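Local coordinates for protein CCMAN5 (PDB 2XSG) that hydrolyses alpha-mannosidic linkages as a family 92 glycoside hydrolase and enables mannose-6-phosphate modification of recombinant human lysosomal enzymes made in yeast, at residues Y365-P368 with A369-R372; V413-A416 with I417-F421; E429-P432 with A433-L437; D14-V17 with G18-G21; P679-A682 with G683-Q686. All coordinates share one frame; numbering follows the deposited sequence.

Contact 1: Y365-P368 with A369-R372; sequences YIDP and ALYR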
loop_
_atom_site.group_PDB
_atom_site.type_symbol
_atom_site.label_atom_id
_atom_site.label_comp_id
_atom_site.label_asym_id
_atom_site.label_seq_id
_atom_site.Cartn_x
_atom_site.Cartn_y
_atom_site.Cartn_z
ATOM N N TYR A 365 12.975 6.503 -6.274
ATOM C CA TYR A 365 14.029 6.065 -7.202
ATOM C C TYR A 365 13.551 5.190 -8.370
ATOM O O TYR A 365 14.323 4.898 -9.294
ATOM C CB TYR A 365 15.283 5.534 -6.473
ATOM C CG TYR A 365 15.222 4.152 -5.841
ATOM C CD1 TYR A 365 15.038 3.015 -6.615
ATOM C CD2 TYR A 365 15.443 3.986 -4.466
ATOM C CE1 TYR A 365 15.026 1.745 -6.034
ATOM C CE2 TYR A 365 15.451 2.733 -3.878
ATOM C CZ TYR A 365 15.232 1.606 -4.677
ATOM O OH TYR A 365 15.230 0.348 -4.111
ATOM N N ILE A 366 12.271 4.812 -8.355
ATOM C CA ILE A 366 11.707 4.025 -9.450
ATOM C C ILE A 366 10.930 4.901 -10.450
ATOM O O ILE A 366 11.075 4.725 -11.663
ATOM C CB ILE A 366 10.899 2.813 -8.932
ATOM C CG1 ILE A 366 11.887 1.765 -8.385
ATOM C CG2 ILE A 366 10.059 2.175 -10.061
ATOM C CD1 ILE A 366 11.266 0.685 -7.566
ATOM N N ASP A 367 10.149 5.853 -9.930
ATOM C CA ASP A 367 9.372 6.781 -10.746
ATOM C C ASP A 367 9.392 8.173 -10.108
ATOM O O ASP A 367 8.438 8.563 -9.419
ATOM C CB ASP A 367 7.939 6.269 -10.912
ATOM C CG ASP A 367 7.155 7.031 -11.974
ATOM O OD1 ASP A 367 7.567 8.139 -12.389
ATOM O OD2 ASP A 367 6.111 6.503 -12.397
ATOM N N PRO A 368 10.498 8.920 -10.312
ATOM C CA PRO A 368 10.661 10.215 -9.622
ATOM C C PRO A 368 9.509 11.213 -9.856
ATOM O O PRO A 368 9.081 11.889 -8.902
ATOM C CB PRO A 368 11.997 10.743 -10.177
ATOM C CG PRO A 368 12.755 9.505 -10.555
ATOM C CD PRO A 368 11.691 8.568 -11.106
ATOM N N ALA A 369 9.000 11.281 -11.096
ATOM C CA ALA A 369 7.918 12.216 -11.465
ATOM C C ALA A 369 6.622 11.904 -10.729
ATOM O O ALA A 369 5.917 12.812 -10.291
ATOM C CB ALA A 369 7.660 12.182 -12.969
ATOM N N LEU A 370 6.302 10.617 -10.610
ATOM C CA LEU A 370 5.103 10.214 -9.886
ATOM C C LEU A 370 5.253 10.579 -8.416
ATOM O O LEU A 370 4.352 11.145 -7.805
ATOM C CB LEU A 370 4.859 8.709 -10.040
ATOM C CG LEU A 370 3.661 8.096 -9.303
ATOM C CD1 LEU A 370 2.326 8.664 -9.859
ATOM C CD2 LEU A 370 3.679 6.569 -9.413
ATOM N N TYR A 371 6.412 10.256 -7.863
ATOM C CA TYR A 371 6.734 10.572 -6.471
ATOM C C TYR A 371 6.591 12.054 -6.208
ATOM O O TYR A 371 5.992 12.437 -5.204
ATOM C CB TYR A 371 8.157 10.122 -6.161
ATOM C CG TYR A 371 8.787 10.629 -4.879
ATOM C CD1 TYR A 371 9.645 11.723 -4.905
ATOM C CD2 TYR A 371 8.608 9.958 -3.667
ATOM C CE1 TYR A 371 10.278 12.177 -3.771
ATOM C CE2 TYR A 371 9.231 10.414 -2.500
ATOM C CZ TYR A 371 10.067 11.529 -2.567
ATOM O OH TYR A 371 10.717 12.003 -1.455
ATOM N N ARG A 372 7.142 12.882 -7.098
ATOM C CA ARG A 372 7.011 14.321 -6.944
ATOM C C ARG A 372 5.520 14.707 -6.880
ATOM O O ARG A 372 5.114 15.461 -5.994
ATOM C CB ARG A 372 7.743 15.101 -8.045
ATOM C CG ARG A 372 7.760 16.621 -7.766
ATOM C CD ARG A 372 8.313 17.519 -8.896
ATOM N NE ARG A 372 8.557 18.865 -8.349
ATOM C CZ ARG A 372 7.610 19.789 -8.173
ATOM N NH1 ARG A 372 6.348 19.543 -8.531
ATOM N NH2 ARG A 372 7.914 20.970 -7.642
HETATM O O HOH W 1 9.515 9.278 -13.574
#
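With chi1 at -168°, Asp367 turns its carboxylate trans to its own amide nitrogen and lays it across Leu370, whose CG is likewise trans to its backbone N (178°). The result is an N-cap: Asp367 leaves the end of helix 353-366 and caps the start of helix 368-387, at a corner between two successive helices of the catalytic domain. Asp367 OD1 accepts from Leu370 N in a weak capping bond of 3.3 Å. The carboxylate also rests on carbon, with Asp367 CG 3.4 Å from Leu370 CB. A water donates to Asp367 OD1 and accepts from Ala369 N at 3.2 Å, so the carboxylate serves two amides of the first turn, one directly and one through water. Pro368 suits the first helical position, where the backbone N has no earlier helical carbonyl to bond. From here the regular pattern starts: Tyr371 N reaches Asp367 O at 3.1 Å, almost straight at 172°. Arg372 N follows to Pro368 O at 2.8 Å. Tyr371 CB sits 3.4 Å from Pro368 O, but its ring leads away, packing on Phe421 and giving its OH to Asp415. The extended Arg372 chain likewise leaves the turn and hydrogen-bonds Asp422 O through NH2. Asp367 OD2 has a long, weak ion pair with Arg292, while Phe319 packs beside both Asp367 and Leu370. The side chains of Asp367 and Leu370 meet at about a right angle, Leu370 CD2 ending 3.9 Å from Asp367 OD2.

Contact 2: V413-A416 with I417-F421; sequences VADA and IAKGF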
loop_
_atom_site.group_PDB
_atom_site.type_symbol
_atom_site.label_atom_id
_atom_site.label_comp_id
_atom_site.label_asym_id
_atom_site.label_seq_id
_atom_site.Cartn_x
_atom_site.Cartn_y
_atom_site.Cartn_z
ATOM N N VAL A 413 7.161 14.314 3.379
ATOM C CA VAL A 413 7.455 15.624 2.771
ATOM C C VAL A 413 8.957 15.892 2.893
ATOM O O VAL A 413 9.613 16.316 1.934
ATOM C CB VAL A 413 6.635 16.795 3.418
ATOM C CG1 VAL A 413 7.046 18.137 2.792
ATOM C CG2 VAL A 413 5.136 16.590 3.215
ATOM N N ALA A 414 9.488 15.636 4.076
ATOM C CA ALA A 414 10.919 15.811 4.354
ATOM C C ALA A 414 11.782 14.928 3.460
ATOM O O ALA A 414 12.907 15.290 3.137
ATOM C CB ALA A 414 11.201 15.516 5.815
ATOM N N ASP A 415 11.247 13.766 3.079
ATOM C CA ASP A 415 11.923 12.820 2.191
ATOM C C ASP A 415 12.219 13.464 0.838
ATOM O O ASP A 415 13.335 13.350 0.329
ATOM C CB ASP A 415 11.074 11.548 2.004
ATOM C CG ASP A 415 11.849 10.410 1.362
ATOM O OD1 ASP A 415 12.510 9.649 2.100
ATOM O OD2 ASP A 415 11.795 10.273 0.122
ATOM N N ALA A 416 11.223 14.138 0.267
ATOM C CA ALA A 416 11.404 14.874 -1.001
ATOM C C ALA A 416 12.346 16.062 -0.840
ATOM O O ALA A 416 13.220 16.296 -1.680
ATOM C CB ALA A 416 10.066 15.316 -1.555
ATOM N N ILE A 417 12.202 16.809 0.248
ATOM C CA ILE A 417 13.113 17.923 0.483
ATOM C C ILE A 417 14.558 17.435 0.634
ATOM O O ILE A 417 15.451 17.957 -0.009
ATOM C CB ILE A 417 12.686 18.806 1.687
ATOM C CG1 ILE A 417 11.292 19.413 1.444
ATOM C CG2 ILE A 417 13.742 19.897 1.933
ATOM C CD1 ILE A 417 10.623 20.041 2.695
ATOM N N ALA A 418 14.794 16.419 1.465
ATOM C CA ALA A 418 16.165 15.921 1.650
ATOM C C ALA A 418 16.737 15.428 0.321
ATOM O O ALA A 418 17.943 15.554 0.073
ATOM C CB ALA A 418 16.212 14.826 2.705
ATOM N N LYS A 419 15.863 14.889 -0.530
ATOM C CA LYS A 419 16.246 14.390 -1.859
ATOM C C LYS A 419 16.392 15.488 -2.927
ATOM O O LYS A 419 16.617 15.177 -4.096
ATOM C CB LYS A 419 15.275 13.296 -2.349
ATOM C CG LYS A 419 15.558 11.904 -1.789
ATOM C CD LYS A 419 14.468 10.899 -2.154
ATOM C CE LYS A 419 14.722 9.546 -1.515
ATOM N NZ LYS A 419 14.487 9.516 -0.037
ATOM N N GLY A 420 16.269 16.755 -2.529
ATOM C CA GLY A 420 16.553 17.888 -3.435
ATOM C C GLY A 420 15.404 18.335 -4.330
ATOM O O GLY A 420 15.607 19.099 -5.274
ATOM N N PHE A 421 14.198 17.844 -4.057
ATOM C CA PHE A 421 13.000 18.306 -4.755
ATOM C C PHE A 421 12.605 19.671 -4.220
ATOM O O PHE A 421 12.602 19.912 -3.005
ATOM C CB PHE A 421 11.834 17.322 -4.558
ATOM C CG PHE A 421 11.969 16.045 -5.335
ATOM C CD1 PHE A 421 12.701 14.972 -4.823
ATOM C CD2 PHE A 421 11.363 15.905 -6.585
ATOM C CE1 PHE A 421 12.839 13.795 -5.557
ATOM C CE2 PHE A 421 11.485 14.718 -7.318
ATOM C CZ PHE A 421 12.222 13.668 -6.800
#
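Lys419 arches back one helical turn to Asp415, an i to i+4 salt bridge at the C-terminal end of helix 409-418, just where a Schellman motif closes it. Asp415 swings its carboxylate trans to its backbone N (chi1 -167°), and the lysine chain runs extended as far as CE before chi4 (72°) bends the ammonium onto it. Lys419 NZ straddles both oxygens, 2.8 Å from Asp415 OD2 and 2.9 Å from Asp415 OD1, though each hydrogen bond is weak. On the way, Lys419 CG passes 3.4 Å from Asp415 O. The carboxylate has firmer partners elsewhere: Tyr371 OH on OD2, and Ser361 OG with Gly683 N on OD1. Buried among these donors, it is probably stabilised as an anion. On another side of the helix, Val413 and Ile417 lie side by side and point the same way, CG1 of the valine 4.1 Å from CD1 of the isoleucine, both against helix 455-474. Gly420, at positive phi, ends the helix. Gly420 N bonds Ile417 O at 2.9 Å, and Phe421 N returns to Ala416 O at 3.0 Å. This reversal brings Phe421 CB within 4.0 Å of Ala416 CB. The phenylalanine ring offers its edge to the Ala416 carbonyl, whose oxygen lies in the ring plane 3.4 Å from CD1.

Contact 3: E429-P432 with A433-L437; sequences EAYP and ALQRL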
loop_
_atom_site.group_PDB
_atom_site.type_symbol
_atom_site.label_atom_id
_atom_site.label_comp_id
_atom_site.label_asym_id
_atom_site.label_seq_id
_atom_site.Cartn_x
_atom_site.Cartn_y
_atom_site.Cartn_z
ATOM N N GLU A 429 1.662 26.965 3.616
ATOM C CA GLU A 429 0.311 26.685 4.141
ATOM C C GLU A 429 0.190 25.301 4.774
ATOM O O GLU A 429 -0.504 25.137 5.785
ATOM C CB GLU A 429 -0.741 26.747 3.036
ATOM C CG GLU A 429 -1.155 28.099 2.581
ATOM C CD GLU A 429 -2.220 27.996 1.519
ATOM O OE1 GLU A 429 -3.367 27.593 1.851
ATOM O OE2 GLU A 429 -1.894 28.297 0.347
ATOM N N ALA A 430 0.813 24.301 4.151
ATOM C CA ALA A 430 0.804 22.948 4.680
ATOM C C ALA A 430 1.430 22.886 6.079
ATOM O O ALA A 430 0.931 22.196 6.960
ATOM C CB ALA A 430 1.538 21.990 3.710
ATOM N N TYR A 431 2.514 23.637 6.281
ATOM C CA TYR A 431 3.311 23.557 7.524
ATOM C C TYR A 431 2.536 23.632 8.865
ATOM O O TYR A 431 2.677 22.742 9.687
ATOM C CB TYR A 431 4.496 24.537 7.476
ATOM C CG TYR A 431 5.428 24.431 8.653
ATOM C CD1 TYR A 431 6.368 23.416 8.723
ATOM C CD2 TYR A 431 5.369 25.357 9.700
ATOM C CE1 TYR A 431 7.222 23.297 9.804
ATOM C CE2 TYR A 431 6.222 25.256 10.789
ATOM C CZ TYR A 431 7.147 24.215 10.829
ATOM O OH TYR A 431 8.002 24.100 11.890
ATOM N N PRO A 432 1.707 24.671 9.087
ATOM C CA PRO A 432 0.995 24.692 10.372
ATOM C C PRO A 432 0.043 23.500 10.571
ATOM O O PRO A 432 -0.134 23.043 11.706
ATOM C CB PRO A 432 0.194 25.997 10.312
ATOM C CG PRO A 432 0.137 26.332 8.855
ATOM C CD PRO A 432 1.440 25.889 8.307
ATOM N N ALA A 433 -0.566 23.014 9.492
ATOM C CA ALA A 433 -1.399 21.821 9.575
ATOM C C ALA A 433 -0.566 20.573 9.871
ATOM O O ALA A 433 -1.023 19.669 10.568
ATOM C CB ALA A 433 -2.229 21.638 8.300
ATOM N N LEU A 434 0.651 20.533 9.343
ATOM C CA LEU A 434 1.576 19.455 9.662
ATOM C C LEU A 434 2.020 19.548 11.130
ATOM O O LEU A 434 2.135 18.517 11.798
ATOM C CB LEU A 434 2.767 19.438 8.702
ATOM C CG LEU A 434 2.533 18.979 7.260
ATOM C CD1 LEU A 434 3.715 19.355 6.394
ATOM C CD2 LEU A 434 2.281 17.497 7.192
ATOM N N GLN A 435 2.228 20.769 11.638
ATOM C CA GLN A 435 2.516 20.961 13.060
ATOM C C GLN A 435 1.407 20.413 13.973
ATOM O O GLN A 435 1.704 19.727 14.955
ATOM C CB GLN A 435 2.809 22.440 13.387
ATOM C CG GLN A 435 3.381 22.677 14.795
ATOM C CD GLN A 435 4.888 22.441 14.893
ATOM O OE1 GLN A 435 5.361 21.667 15.740
ATOM N NE2 GLN A 435 5.650 23.118 14.039
ATOM N N ARG A 436 0.140 20.694 13.650
ATOM C CA ARG A 436 -0.979 20.198 14.468
ATOM C C ARG A 436 -1.094 18.672 14.398
ATOM O O ARG A 436 -1.473 18.028 15.379
ATOM C CB ARG A 436 -2.316 20.827 14.057
ATOM C CG ARG A 436 -2.408 22.340 14.242
ATOM C CD ARG A 436 -3.854 22.824 13.995
ATOM N NE ARG A 436 -4.263 22.648 12.597
ATOM C CZ ARG A 436 -4.019 23.534 11.635
ATOM N NH1 ARG A 436 -3.371 24.671 11.912
ATOM N NH2 ARG A 436 -4.421 23.289 10.393
ATOM N N LEU A 437 -0.776 18.109 13.231
ATOM C CA LEU A 437 -0.749 16.665 13.045
ATOM C C LEU A 437 0.244 16.024 14.013
ATOM O O LEU A 437 -0.090 15.082 14.728
ATOM C CB LEU A 437 -0.346 16.312 11.606
ATOM C CG LEU A 437 -0.200 14.815 11.341
ATOM C CD1 LEU A 437 -1.578 14.162 11.185
ATOM C CD2 LEU A 437 0.651 14.544 10.115
#
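Tyr431 and Gln435, one turn apart on helix 427-438, lie side by side and point the same way, the glutamine bent at chi2 and its amide plane turned 80° from the ring. Gln435 NE2 comes 3.3 Å from Tyr431 OH, approaching the ring obliquely. In the backbone, Gln435 N bonds Tyr431 O at 2.8 Å, nearly along the C=O axis. The next pair differs: Arg436 bends at chi3 (-66°), folding its guanidinium back so that Pro432 O sits 3.6 Å above one face of it, toward the rim. That same Pro432 O takes the Arg436 N hydrogen bond at 3.1 Å. On another side, Leu434 CD1 leans toward Ala430 CB at 4.3 Å. Pro432 has no N-H for the preceding turn, and the helix kinks there.

Further out, the polar ends are fixed by other helices. Tyr431 OH hydrogen-bonds Glu480 of helix 478-495, and Arg436 NH1 forms a salt bridge with Glu386 of helix 368-387. Ala433 and Leu437 pack on Phe382 of the same helix, whereas Tyr431 and Leu434 meet helix 455-474 at Ile471 and Leu468. Helix 427-438 is thus held among helices 368-387, 455-474 and 478-495 of the catalytic domain, consistent with the (alpha/alpha)6 toroid of this family.

Contact 4: D14-V17 with G18-G21; sequences DVFV and GTEG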
loop_
_atom_site.group_PDB
_atom_site.type_symbol
_atom_site.label_atom_id
_atom_site.label_comp_id
_atom_site.label_asym_id
_atom_site.label_seq_id
_atom_site.Cartn_x
_atom_site.Cartn_y
_atom_site.Cartn_z
ATOM N N ASP A 14 1.337 -11.783 -11.286
ATOM C CA ASP A 14 0.265 -12.659 -10.833
ATOM C C ASP A 14 -0.659 -11.882 -9.876
ATOM O O ASP A 14 -0.371 -11.777 -8.672
ATOM C CB ASP A 14 0.859 -13.903 -10.147
ATOM C CG ASP A 14 -0.191 -14.960 -9.792
ATOM O OD1 ASP A 14 -1.420 -14.676 -9.796
ATOM O OD2 ASP A 14 0.231 -16.089 -9.464
ATOM N N VAL A 15 -1.776 -11.370 -10.403
ATOM C CA VAL A 15 -2.686 -10.546 -9.598
ATOM C C VAL A 15 -3.413 -11.332 -8.491
ATOM O O VAL A 15 -4.135 -10.754 -7.688
ATOM C CB VAL A 15 -3.725 -9.755 -10.451
ATOM C CG1 VAL A 15 -3.042 -8.856 -11.485
ATOM C CG2 VAL A 15 -4.742 -10.699 -11.114
ATOM N N PHE A 16 -3.227 -12.650 -8.451
ATOM C CA PHE A 16 -3.874 -13.454 -7.418
ATOM C C PHE A 16 -3.013 -13.638 -6.184
ATOM O O PHE A 16 -3.495 -14.077 -5.145
ATOM C CB PHE A 16 -4.321 -14.798 -7.976
ATOM C CG PHE A 16 -5.447 -14.679 -8.954
ATOM C CD1 PHE A 16 -6.728 -14.343 -8.522
ATOM C CD2 PHE A 16 -5.222 -14.905 -10.300
ATOM C CE1 PHE A 16 -7.778 -14.221 -9.427
ATOM C CE2 PHE A 16 -6.262 -14.788 -11.220
ATOM C CZ PHE A 16 -7.543 -14.451 -10.784
ATOM N N VAL A 17 -1.744 -13.265 -6.292
ATOM C CA VAL A 17 -0.852 -13.329 -5.150
ATOM C C VAL A 17 -1.387 -12.428 -4.049
ATOM O O VAL A 17 -1.631 -11.240 -4.273
ATOM C CB VAL A 17 0.587 -12.956 -5.533
ATOM C CG1 VAL A 17 1.431 -12.632 -4.264
ATOM C CG2 VAL A 17 1.200 -14.108 -6.349
ATOM N N GLY A 18 -1.577 -13.011 -2.871
ATOM C CA GLY A 18 -2.077 -12.263 -1.719
ATOM C C GLY A 18 -3.603 -12.130 -1.618
ATOM O O GLY A 18 -4.094 -11.401 -0.756
ATOM N N THR A 19 -4.343 -12.833 -2.477
ATOM C CA THR A 19 -5.820 -12.731 -2.521
ATOM C C THR A 19 -6.565 -13.825 -1.728
ATOM O O THR A 19 -7.802 -13.872 -1.737
ATOM C CB THR A 19 -6.348 -12.721 -3.968
ATOM O OG1 THR A 19 -6.057 -13.982 -4.594
ATOM C CG2 THR A 19 -5.720 -11.551 -4.790
ATOM N N GLU A 20 -5.821 -14.702 -1.059
ATOM C CA GLU A 20 -6.450 -15.720 -0.194
ATOM C C GLU A 20 -6.567 -15.226 1.245
ATOM O O GLU A 20 -5.605 -14.699 1.802
ATOM C CB GLU A 20 -5.692 -17.052 -0.230
ATOM C CG GLU A 20 -6.383 -18.176 0.596
ATOM C CD GLU A 20 -6.035 -19.578 0.119
ATOM O OE1 GLU A 20 -5.576 -19.720 -1.027
ATOM O OE2 GLU A 20 -6.248 -20.549 0.880
ATOM N N GLY A 21 -7.760 -15.374 1.814
ATOM C CA GLY A 21 -7.974 -15.277 3.263
ATOM C C GLY A 21 -7.298 -14.082 3.884
ATOM O O GLY A 21 -7.426 -12.991 3.377
#
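Thr19 turns its hydroxyl back onto the carbonyl of Phe16, OG1 donating to Phe16 O at 2.6 Å. Its chi1 of 65° sets OG1 between the backbone N and carbonyl carbon, facing Phe16. The two side chains cross obliquely, Thr19 OG1 near the plane of the phenyl ring at its edge, 4.0 Å from Phe16 CD1. Val15 CG2 lies over one face of the same ring. The methyl of Thr19 takes another direction, its CG2 resting 3.4 Å from Val15 O. Two overlapping beta turns build this bend, a type I from Asp14 to Val17 and a type II from Phe16 to Thr19. The first carries an Asx turn in which Asp14 OD1 accepts from Phe16 N at 3.0 Å, met from above the carboxylate plane. In the second, Thr19 N reaches Phe16 O at 3.1 Å, so that oxygen is gripped twice. An alanine in place of Thr19 has no hydroxyl to donate, and the Phe16 carbonyl, left with the backbone N-H of these two donors, would probably be less firmly oriented. Gly18 sits where a CB would jam against Val17 O. Arg317 donates to Val17 O, and Phe16 packs on Ala108 of strand 106-109.

Contact 5: P679-A682 with G683-Q686; sequences PVTA and GSSQ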
loop_
_atom_site.group_PDB
_atom_site.type_symbol
_atom_site.label_atom_id
_atom_site.label_comp_id
_atom_site.label_asym_id
_atom_site.label_seq_id
_atom_site.Cartn_x
_atom_site.Cartn_y
_atom_site.Cartn_z
ATOM N N PRO A 679 15.473 2.207 2.225
ATOM C CA PRO A 679 15.511 3.469 2.951
ATOM C C PRO A 679 15.383 3.267 4.467
ATOM O O PRO A 679 14.278 3.330 5.022
ATOM C CB PRO A 679 14.294 4.217 2.387
ATOM C CG PRO A 679 13.303 3.106 2.125
ATOM C CD PRO A 679 14.115 1.893 1.733
ATOM N N VAL A 680 16.496 3.040 5.144
ATOM C CA VAL A 680 16.451 3.034 6.614
ATOM C C VAL A 680 15.919 4.387 7.120
ATOM O O VAL A 680 14.935 4.446 7.845
ATOM C CB VAL A 680 17.827 2.652 7.249
ATOM C CG1 VAL A 680 17.841 2.919 8.759
ATOM C CG2 VAL A 680 18.132 1.177 6.962
ATOM N N THR A 681 16.527 5.466 6.667
ATOM C CA THR A 681 16.071 6.796 7.041
ATOM C C THR A 681 15.212 7.393 5.938
ATOM O O THR A 681 15.736 7.985 4.994
ATOM C CB THR A 681 17.270 7.716 7.360
ATOM O OG1 THR A 681 18.147 7.030 8.257
ATOM C CG2 THR A 681 16.805 9.001 8.011
ATOM N N ALA A 682 13.894 7.194 6.042
ATOM C CA ALA A 682 12.943 7.971 5.276
ATOM C C ALA A 682 13.090 9.394 5.791
ATOM O O ALA A 682 13.360 9.606 6.979
ATOM C CB ALA A 682 11.535 7.464 5.509
ATOM N N GLY A 683 12.944 10.365 4.904
ATOM C CA GLY A 683 13.174 11.750 5.280
ATOM C C GLY A 683 14.637 12.136 5.173
ATOM O O GLY A 683 15.049 13.175 5.688
ATOM N N SER A 684 15.428 11.294 4.526
ATOM C CA SER A 684 16.813 11.634 4.177
ATOM C C SER A 684 16.986 11.323 2.690
ATOM O O SER A 684 16.028 10.915 2.030
ATOM C CB SER A 684 17.811 10.826 5.012
ATOM O OG SER A 684 17.965 9.523 4.496
ATOM N N SER A 685 18.190 11.509 2.166
ATOM C CA SER A 685 18.441 11.205 0.765
ATOM C C SER A 685 19.195 9.887 0.605
ATOM O O SER A 685 19.647 9.558 -0.491
ATOM C CB SER A 685 19.199 12.354 0.103
ATOM O OG SER A 685 20.423 12.595 0.767
ATOM N N GLN A 686 19.312 9.126 1.691
ATOM C CA GLN A 686 20.153 7.904 1.676
ATOM C C GLN A 686 19.416 6.561 1.559
ATOM O O GLN A 686 18.256 6.425 1.994
ATOM C CB GLN A 686 21.085 7.893 2.885
ATOM C CG GLN A 686 22.200 8.939 2.764
ATOM C CD GLN A 686 23.243 8.813 3.854
ATOM O OE1 GLN A 686 24.150 9.645 3.943
ATOM N NE2 GLN A 686 23.139 7.776 4.677
HETATM O O HOH W 2 18.737 5.026 4.622
HETATM O O HOH W 3 15.601 7.399 1.815
#
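Thr681 O is gripped by several donors: Ser684 OG at 2.8 Å, Ser684 N in a weak bond at 3.4 Å, and a water that also donates to Gln686 O. Residues Thr681 to Ser684 form a type II beta turn, and the serine hydroxyl probably does more to close it than the weak backbone bond. Ser684 chi1 of 80° brings OG round to the Thr681 carbonyl, met 20° out of its plane. Ser684 OG in turn accepts from Gln686 N at 3.1 Å, nearly straight at 167°, an ST turn that begins at Ser684, the last residue of the beta turn. One hydroxyl therefore donates backward and accepts forward, joining the two turns. Thr681 CG2 also touches Ser684 CB at 3.7 Å. Replacing Ser684 with an alanine would probably leave Thr681 O with the weak backbone bond and water, and strip Gln686 N of its acceptor, letting the bend flex. A second water accepts from Thr681 N at 3.0 Å and donates weakly to Gln686 O, so water links the arms of the bend at two points. Gly683 takes positive phi, where a CB would collide with Ala682 O. Thr681 OG1 hydrogen-bonds Ala547 O instead. Arg358 of helix 353-366 donates to the carbonyls of Pro679 and Val680, while Tyr463 and Tyr466 of helix 455-474 reach those of Ala682 and Gly683. The bend, joining strands 677-678 and 686-689, is thereby fastened to these two helices, with Ser685 bonded to Asp737 of strand 735-737.

Along the chain the order is contact 4, in the N-terminal family 92 domain, then contacts 1, 2, 3 and 5 in the catalytic domain. Contact 2 is the hub: its centre lies about 12 Å from that of contact 1 and about 10 Å from that of contact 5, and it touches both. Its aspartate and lysine bond the bend at 679-686, and its aspartate also receives the tyrosine of helix 368-387, so segments distant in sequence share one polar network. Contact 3, about 17 Å from contact 2 between centres, lies on the next helix, 427-438. Contact 4 stands about 34 Å from contact 2, across the chain's centre.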